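Alkyl hydroperoxide reductase/ Thiol specific antioxidant/ Mal allergen (Burkholderia ambifaria, PDB 5ENU) probably reduces hydrogen peroxide and organic hydroperoxides as a thiol-dependent peroxidase of the peroxiredoxin family. Local coordinates at residues I74-D79 against I98-E103; P18-P23 against E103-L108; L57-L62 against G149-V154. All coordinates share one frame; numbering follows the deposited sequence. Where two conformers were deposited one is given.

Interaction 1 of 3, residues I74-D79 against I98-E103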
# COMPACT_ATOMS: atom_id res chain seq x y z
N ILE A 74 4.22 -3.71 1.41
CA ILE A 74 4.73 -2.51 0.76
C ILE A 74 3.77 -1.36 1.06
O ILE A 74 2.57 -1.47 0.77
CB ILE A 74 4.93 -2.68 -0.76
CG1 ILE A 74 5.90 -3.82 -1.08
CG2 ILE A 74 5.41 -1.35 -1.39
CD1 ILE A 74 6.04 -4.10 -2.58
N GLY A 75 4.29 -0.27 1.64
CA GLY A 75 3.50 0.94 1.83
C GLY A 75 3.63 1.87 0.64
O GLY A 75 4.66 1.89 -0.03
N VAL A 76 2.55 2.60 0.33
CA VAL A 76 2.52 3.53 -0.80
C VAL A 76 1.96 4.87 -0.34
O VAL A 76 0.86 4.92 0.23
CB VAL A 76 1.64 3.03 -1.96
CG1 VAL A 76 1.82 3.94 -3.18
CG2 VAL A 76 1.97 1.57 -2.31
N SER A 77 2.69 5.95 -0.61
CA SER A 77 2.12 7.29 -0.58
C SER A 77 2.74 8.08 -1.72
O SER A 77 3.65 7.59 -2.41
CB SER A 77 2.33 8.02 0.75
OG SER A 77 3.65 8.56 0.81
N ARG A 78 2.28 9.31 -1.92
CA ARG A 78 2.82 10.15 -2.99
C ARG A 78 4.05 10.94 -2.55
O ARG A 78 4.60 11.70 -3.37
CB ARG A 78 1.73 11.07 -3.55
CG ARG A 78 0.51 10.32 -4.10
CD ARG A 78 -0.68 11.23 -4.35
NE ARG A 78 -1.16 11.85 -3.11
CZ ARG A 78 -2.02 12.85 -3.08
NH1 ARG A 78 -2.52 13.34 -4.21
NH2 ARG A 78 -2.41 13.34 -1.91
N ASP A 79 4.50 10.79 -1.30
CA ASP A 79 5.68 11.49 -0.82
C ASP A 79 6.92 11.10 -1.62
O ASP A 79 6.99 10.04 -2.24
CB ASP A 79 5.92 11.20 0.67
CG ASP A 79 4.80 11.73 1.54
OD1 ASP A 79 4.76 12.97 1.71
OD2 ASP A 79 3.94 10.94 1.98
N ILE A 98 6.93 2.59 -1.51
CA ILE A 98 6.91 3.08 -2.89
C ILE A 98 6.60 4.58 -2.89
O ILE A 98 5.67 5.03 -2.20
CB ILE A 98 5.87 2.31 -3.72
CG1 ILE A 98 6.42 0.93 -4.11
CG2 ILE A 98 5.47 3.11 -4.96
CD1 ILE A 98 5.39 -0.01 -4.76
N SER A 99 7.38 5.34 -3.66
CA SER A 99 7.09 6.76 -3.89
C SER A 99 6.22 6.88 -5.14
O SER A 99 6.71 6.74 -6.27
CB SER A 99 8.38 7.56 -4.06
OG SER A 99 8.05 8.89 -4.42
N ASP A 100 4.94 7.12 -4.94
CA ASP A 100 3.99 7.25 -6.05
C ASP A 100 3.75 8.72 -6.36
O ASP A 100 2.62 9.18 -6.52
CB ASP A 100 2.69 6.54 -5.70
CG ASP A 100 1.82 6.28 -6.91
OD1 ASP A 100 2.34 5.81 -7.95
OD2 ASP A 100 0.61 6.53 -6.83
N ALA A 101 4.84 9.49 -6.45
CA ALA A 101 4.75 10.93 -6.69
C ALA A 101 3.96 11.27 -7.96
O ALA A 101 3.34 12.34 -8.02
CB ALA A 101 6.14 11.56 -6.76
N ASP A 102 4.01 10.41 -8.98
CA ASP A 102 3.31 10.68 -10.24
C ASP A 102 1.91 10.07 -10.29
O ASP A 102 1.27 10.12 -11.36
CB ASP A 102 4.15 10.27 -11.45
CG ASP A 102 4.44 8.78 -11.50
OD1 ASP A 102 3.72 7.98 -10.87
OD2 ASP A 102 5.39 8.42 -12.21
N GLU A 103 1.45 9.46 -9.19
CA GLU A 103 0.09 8.95 -8.99
C GLU A 103 -0.26 7.74 -9.86
O GLU A 103 -1.44 7.39 -9.94
CB GLU A 103 -0.99 10.02 -9.12
CG GLU A 103 -1.13 10.83 -7.86
CD GLU A 103 -2.30 11.82 -7.87
OE1 GLU A 103 -3.19 11.73 -8.75
OE2 GLU A 103 -2.32 12.68 -6.97
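Arg78 lays its aliphatic chain over the turn that follows strand 97-99, its CG lying 3.4 Å from Asp100 O and its CD against Glu103 CG. A bend at the third torsion (chi3 -63°) turns NE of the arginine. Farther out, Arg78 NH1 donates to Glu103 OE2 at 2.8 Å, almost within the guanidinium plane, in a salt bridge that meets the oxygen on its anti side but tilted out of the carboxylate plane. Each partner is tied to Arg123 as well, Glu103 OE1 by a salt bridge to its NE and Arg78 NH2 by a bond to its carbonyl. Strands 71-77 and 97-99 run parallel here, the two strands of a beta-alpha-beta unit whose helix, 81-91, makes the crossover within the thioredoxin fold. Ile98 N bonds to Gly75 O at 2.8 Å and Asp100 N to Ser77 O at 2.9 Å, the second bond taking the pairing one residue past the end of strand 97-99. On the face bearing Val76 and Ile98, the Val76 methyl CG1 touches Asp100 CB at 3.7 Å, while Ile98 CD1 packs on Ile74 CG2 at 3.6 Å. Ser77 and Ser99 point to the other face, toward helix 81-91. Ser99 OG, anti to its backbone N (chi1 174°), donates to Asp79 O at 2.7 Å, and Ser77 OG donates to Asp79 OD2, which also receives Asp47 N.

Interaction 2 of 3, residues P18-P23 against E103-L108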
# COMPACT_ATOMS: atom_id res chain seq x y z
N PRO A 18 -3.11 -5.40 -12.95
CA PRO A 18 -2.17 -5.03 -14.02
C PRO A 18 -0.75 -4.83 -13.49
O PRO A 18 -0.55 -4.30 -12.39
CB PRO A 18 -2.77 -3.71 -14.54
CG PRO A 18 -4.27 -3.85 -14.26
CD PRO A 18 -4.27 -4.49 -12.89
N ASP A 19 0.24 -5.28 -14.26
CA ASP A 19 1.64 -5.16 -13.83
C ASP A 19 2.05 -3.68 -13.81
O ASP A 19 1.66 -2.91 -14.69
CB ASP A 19 2.58 -5.97 -14.74
CG ASP A 19 4.06 -5.97 -14.25
OD1 ASP A 19 4.36 -6.22 -13.06
OD2 ASP A 19 4.96 -5.71 -15.08
N PHE A 20 2.84 -3.31 -12.80
CA PHE A 20 3.31 -1.95 -12.57
C PHE A 20 4.75 -2.01 -12.08
O PHE A 20 5.19 -3.03 -11.53
CB PHE A 20 2.42 -1.19 -11.57
CG PHE A 20 2.34 -1.81 -10.19
CD1 PHE A 20 3.36 -1.61 -9.26
CD2 PHE A 20 1.22 -2.55 -9.81
CE1 PHE A 20 3.27 -2.16 -7.98
CE2 PHE A 20 1.12 -3.10 -8.53
CZ PHE A 20 2.16 -2.91 -7.61
N THR A 21 5.47 -0.89 -12.23
CA THR A 21 6.80 -0.70 -11.67
C THR A 21 6.86 0.72 -11.12
O THR A 21 6.33 1.64 -11.72
CB THR A 21 7.88 -0.88 -12.74
OG1 THR A 21 7.69 -2.15 -13.38
CG2 THR A 21 9.24 -0.87 -12.12
N ALA A 22 7.50 0.90 -9.96
CA ALA A 22 7.50 2.21 -9.34
C ALA A 22 8.76 2.39 -8.51
O ALA A 22 9.35 1.40 -8.03
CB ALA A 22 6.27 2.40 -8.44
N PRO A 23 9.18 3.64 -8.28
CA PRO A 23 10.35 3.88 -7.43
C PRO A 23 10.03 3.56 -5.98
O PRO A 23 8.91 3.77 -5.50
CB PRO A 23 10.62 5.38 -7.61
CG PRO A 23 9.79 5.79 -8.81
CD PRO A 23 8.62 4.89 -8.82
N GLU A 103 1.45 9.46 -9.19
CA GLU A 103 0.09 8.95 -8.99
C GLU A 103 -0.26 7.74 -9.86
O GLU A 103 -1.44 7.39 -9.94
CB GLU A 103 -0.99 10.02 -9.12
CG GLU A 103 -1.13 10.83 -7.86
CD GLU A 103 -2.30 11.82 -7.87
OE1 GLU A 103 -3.19 11.73 -8.75
OE2 GLU A 103 -2.32 12.68 -6.97
N ALA A 104 0.72 7.09 -10.50
CA ALA A 104 0.40 5.91 -11.31
C ALA A 104 -0.33 4.84 -10.49
O ALA A 104 -1.36 4.29 -10.93
CB ALA A 104 1.66 5.33 -11.94
N LEU A 105 0.19 4.50 -9.30
CA LEU A 105 -0.47 3.45 -8.52
C LEU A 105 -1.76 3.95 -7.89
O LEU A 105 -2.73 3.19 -7.79
CB LEU A 105 0.46 2.90 -7.45
CG LEU A 105 1.48 1.82 -7.84
CD1 LEU A 105 2.53 2.37 -8.80
CD2 LEU A 105 2.13 1.26 -6.58
N CYS A 106 -1.79 5.21 -7.46
CA CYS A 106 -3.03 5.73 -6.87
C CYS A 106 -4.16 5.71 -7.88
O CYS A 106 -5.32 5.43 -7.53
CB CYS A 106 -2.81 7.15 -6.34
SG CYS A 106 -1.82 7.30 -4.85
N ALA A 107 -3.84 5.99 -9.15
CA ALA A 107 -4.83 5.93 -10.21
C ALA A 107 -5.24 4.49 -10.48
O ALA A 107 -6.44 4.19 -10.60
CB ALA A 107 -4.24 6.56 -11.47
N LEU A 108 -4.27 3.58 -10.56
CA LEU A 108 -4.55 2.17 -10.84
C LEU A 108 -5.45 1.56 -9.77
O LEU A 108 -6.39 0.81 -10.08
CB LEU A 108 -3.24 1.40 -10.96
CG LEU A 108 -3.34 -0.12 -11.15
CD1 LEU A 108 -4.17 -0.45 -12.38
CD2 LEU A 108 -1.93 -0.72 -11.23
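Extended segment 18-23 passes the first turn and a half of helix 104-109 with the backbones well apart, the CA atoms of Phe20 and Leu105 lying 7.7 Å from each other, and the gap is bridged mainly by side chains. Pro18, Phe20 and Ala22 alternate with Asp19 and Thr21 along the extended chain and point their CB atoms at the helix, where Leu105 and Leu108, one turn apart, receive them. Phe20 is the middle of the contact. Its CG sits between the backbone N and the carbonyl carbon (chi1 61°), which brings the ring in between Leu105 and Leu108, and the Phe20 side chain crosses those of both leucines at about a right angle. In one of the two modelled conformers of Leu105, its CD2 comes over one face, 4.3 Å from the Phe20 ring centroid and 27° off the normal, a CH-pi contact displaced toward the CD1-CE1 side of the ring. In the same conformer Leu105 CD1 reaches Ala22 CB at 3.8 Å. Leu108 divides its branches in a similar way. Leu108 CD2 approaches Phe20 CD2 obliquely at 3.9 Å, whereas Leu108 CD1 lies 3.9 Å from Pro18 CG. Leu41 and Phe43 of strand 38-43 touch Phe20 and Leu105 respectively, and Ile98 meets both Ala22 and Leu105. The result is a largely apolar layer over one side of the central sheet of the thioredoxin fold, with the extended segment, whose strand 21-22 pairs with 29-30, packed against helix 104-109.

Interaction 3 of 3, residues L57-L62 against G149-V154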
# COMPACT_ATOMS: atom_id res chain seq x y z
N LEU A 57 3.99 1.45 12.07
CA LEU A 57 4.53 0.77 13.25
C LEU A 57 3.79 -0.53 13.53
O LEU A 57 4.41 -1.50 13.99
CB LEU A 57 4.46 1.69 14.46
CG LEU A 57 5.49 2.83 14.43
CD1 LEU A 57 5.27 3.75 15.61
CD2 LEU A 57 6.91 2.30 14.45
N GLN A 58 2.48 -0.58 13.24
CA GLN A 58 1.73 -1.81 13.51
C GLN A 58 2.05 -2.89 12.48
O GLN A 58 2.18 -4.07 12.83
CB GLN A 58 0.23 -1.50 13.66
CG GLN A 58 -0.03 -0.77 15.00
CD GLN A 58 -1.49 -0.42 15.25
OE1 GLN A 58 -2.26 -0.23 14.33
NE2 GLN A 58 -1.84 -0.29 16.52
N PHE A 59 2.24 -2.49 11.21
CA PHE A 59 2.73 -3.46 10.23
C PHE A 59 4.13 -3.94 10.61
O PHE A 59 4.43 -5.13 10.47
CB PHE A 59 2.73 -2.89 8.81
CG PHE A 59 1.40 -3.00 8.09
CD1 PHE A 59 0.89 -4.24 7.76
CD2 PHE A 59 0.69 -1.86 7.71
CE1 PHE A 59 -0.32 -4.36 7.09
CE2 PHE A 59 -0.52 -1.97 7.01
CZ PHE A 59 -1.02 -3.22 6.71
N ARG A 60 4.98 -3.04 11.12
CA ARG A 60 6.32 -3.43 11.57
C ARG A 60 6.24 -4.47 12.68
O ARG A 60 6.97 -5.48 12.66
CB ARG A 60 7.09 -2.21 12.06
CG ARG A 60 8.36 -2.54 12.80
CD ARG A 60 9.05 -1.27 13.16
NE ARG A 60 10.33 -1.50 13.82
CZ ARG A 60 10.47 -1.55 15.14
NH1 ARG A 60 11.67 -1.76 15.69
NH2 ARG A 60 9.41 -1.37 15.91
N GLU A 61 5.38 -4.23 13.68
CA GLU A 61 5.31 -5.11 14.83
C GLU A 61 4.92 -6.53 14.44
O GLU A 61 5.43 -7.51 15.00
CB GLU A 61 4.31 -4.55 15.83
CG GLU A 61 4.11 -5.40 17.06
CD GLU A 61 3.03 -4.84 17.97
OE1 GLU A 61 3.19 -4.95 19.20
OE2 GLU A 61 2.03 -4.29 17.45
N LEU A 62 4.01 -6.66 13.47
CA LEU A 62 3.55 -7.97 13.04
C LEU A 62 4.27 -8.50 11.81
O LEU A 62 3.94 -9.59 11.34
CB LEU A 62 2.03 -7.96 12.82
CG LEU A 62 1.22 -7.86 14.12
CD1 LEU A 62 -0.26 -7.72 13.85
CD2 LEU A 62 1.49 -9.07 14.98
N GLY A 149 -7.27 -1.82 14.57
CA GLY A 149 -7.74 -3.13 14.19
C GLY A 149 -7.37 -3.56 12.78
O GLY A 149 -7.48 -4.76 12.46
N HIS A 150 -6.89 -2.64 11.95
CA HIS A 150 -6.72 -2.91 10.52
C HIS A 150 -5.60 -3.91 10.24
O HIS A 150 -5.80 -4.88 9.50
CB HIS A 150 -6.51 -1.63 9.73
CG HIS A 150 -6.36 -1.87 8.26
ND1 HIS A 150 -7.32 -2.54 7.52
CD2 HIS A 150 -5.38 -1.52 7.39
CE1 HIS A 150 -6.91 -2.62 6.26
NE2 HIS A 150 -5.74 -2.01 6.16
N VAL A 151 -4.41 -3.71 10.82
CA VAL A 151 -3.32 -4.64 10.57
C VAL A 151 -3.69 -6.05 11.03
O VAL A 151 -3.38 -7.04 10.36
CB VAL A 151 -2.01 -4.13 11.20
CG1 VAL A 151 -0.87 -5.13 11.01
CG2 VAL A 151 -1.63 -2.79 10.59
N ASP A 152 -4.38 -6.16 12.18
CA ASP A 152 -4.86 -7.47 12.64
C ASP A 152 -5.75 -8.13 11.59
O ASP A 152 -5.63 -9.32 11.32
CB ASP A 152 -5.67 -7.31 13.93
CG ASP A 152 -4.82 -6.98 15.15
OD1 ASP A 152 -5.41 -6.51 16.15
OD2 ASP A 152 -3.59 -7.20 15.13
N ASP A 153 -6.69 -7.35 11.03
CA ASP A 153 -7.59 -7.88 10.01
C ASP A 153 -6.82 -8.33 8.77
O ASP A 153 -7.12 -9.37 8.18
CB ASP A 153 -8.62 -6.82 9.61
CG ASP A 153 -9.60 -6.48 10.73
OD1 ASP A 153 -9.75 -7.27 11.68
OD2 ASP A 153 -10.27 -5.42 10.62
N VAL A 154 -5.84 -7.53 8.34
CA VAL A 154 -5.08 -7.90 7.15
C VAL A 154 -4.28 -9.17 7.41
O VAL A 154 -4.21 -10.06 6.55
CB VAL A 154 -4.22 -6.73 6.66
CG1 VAL A 154 -3.38 -7.12 5.44
CG2 VAL A 154 -5.09 -5.52 6.35
O HOH W 1 -3.90 -1.49 12.79
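Gln58 touches Val151 with both its backbone and its side chain: its carbonyl O lies 3.7 Å from Val151 CG1, and its CB packs on Val151 CG2. Its extended side chain also carries OE1 to a water that donates to it at 2.6 Å and accepts from Val151 N at 3.0 Å. The water thus serves an amide in the first turn of helix 150-160, where no preceding helical carbonyl is available to it. Phe59 follows, its ring capped on one face by Val151. Val151 CG2 stands over the centre of the Phe59 ring, 3.7 Å from the centroid and 6° off the normal, a CH-pi contact of nearly vertical approach, while CG1 of the same valine leans on Phe59 CD1 at 3.8 Å. Val151 has CG1 anti to its backbone N (chi1 177°), an orientation in which both methyls face the first helix. At the ring edge Val154 CG1 lies near the plane and makes a looser contact with Phe59 CE1. One turn after Gln58, Leu62 slides past Val151 in the opposite direction, its CD1 meeting Val151 CG1 at 3.9 Å and brushing Asp152 OD2 at 3.6 Å, where the contact reaches the exposed side of helix 150-160. The two helix segments run at 43° to each other, with a closest approach of 9.8 Å between the segment axes. Beyond Leu62, Phe66 of helix 50-68 continues the packing on Val151 and Val154; on the sheet side, Val40 of strand 38-43 touches Phe59 and Val154, and Tyr42 stacks on the Phe59 ring.

Overall arrangement
Interactions 1 and 2 adjoin, sharing Glu103: the Asp100 carboxylate accepts Leu105 N through OD1 and Cys106 N through OD2 at the start of helix 104-109, and Ile98 CG2 packs on Ala22 CB. Interaction 3 lies on the opposite side of the chain's centre from both, its own centre about 19 Å from that of interaction 1. Strand 38-43 nevertheless links all three, pairing with strand 71-77 and touching the apolar layers of the other two. Interactions 1 and 2 are buried, interaction 3 partly. Backbone bonds pair the strands of interaction 1, with a salt bridge between the turns that follow them; hydrocarbon contact joins 18-23 to 103-108, and 57-62/149-154 adds a water bridge to apolar packing.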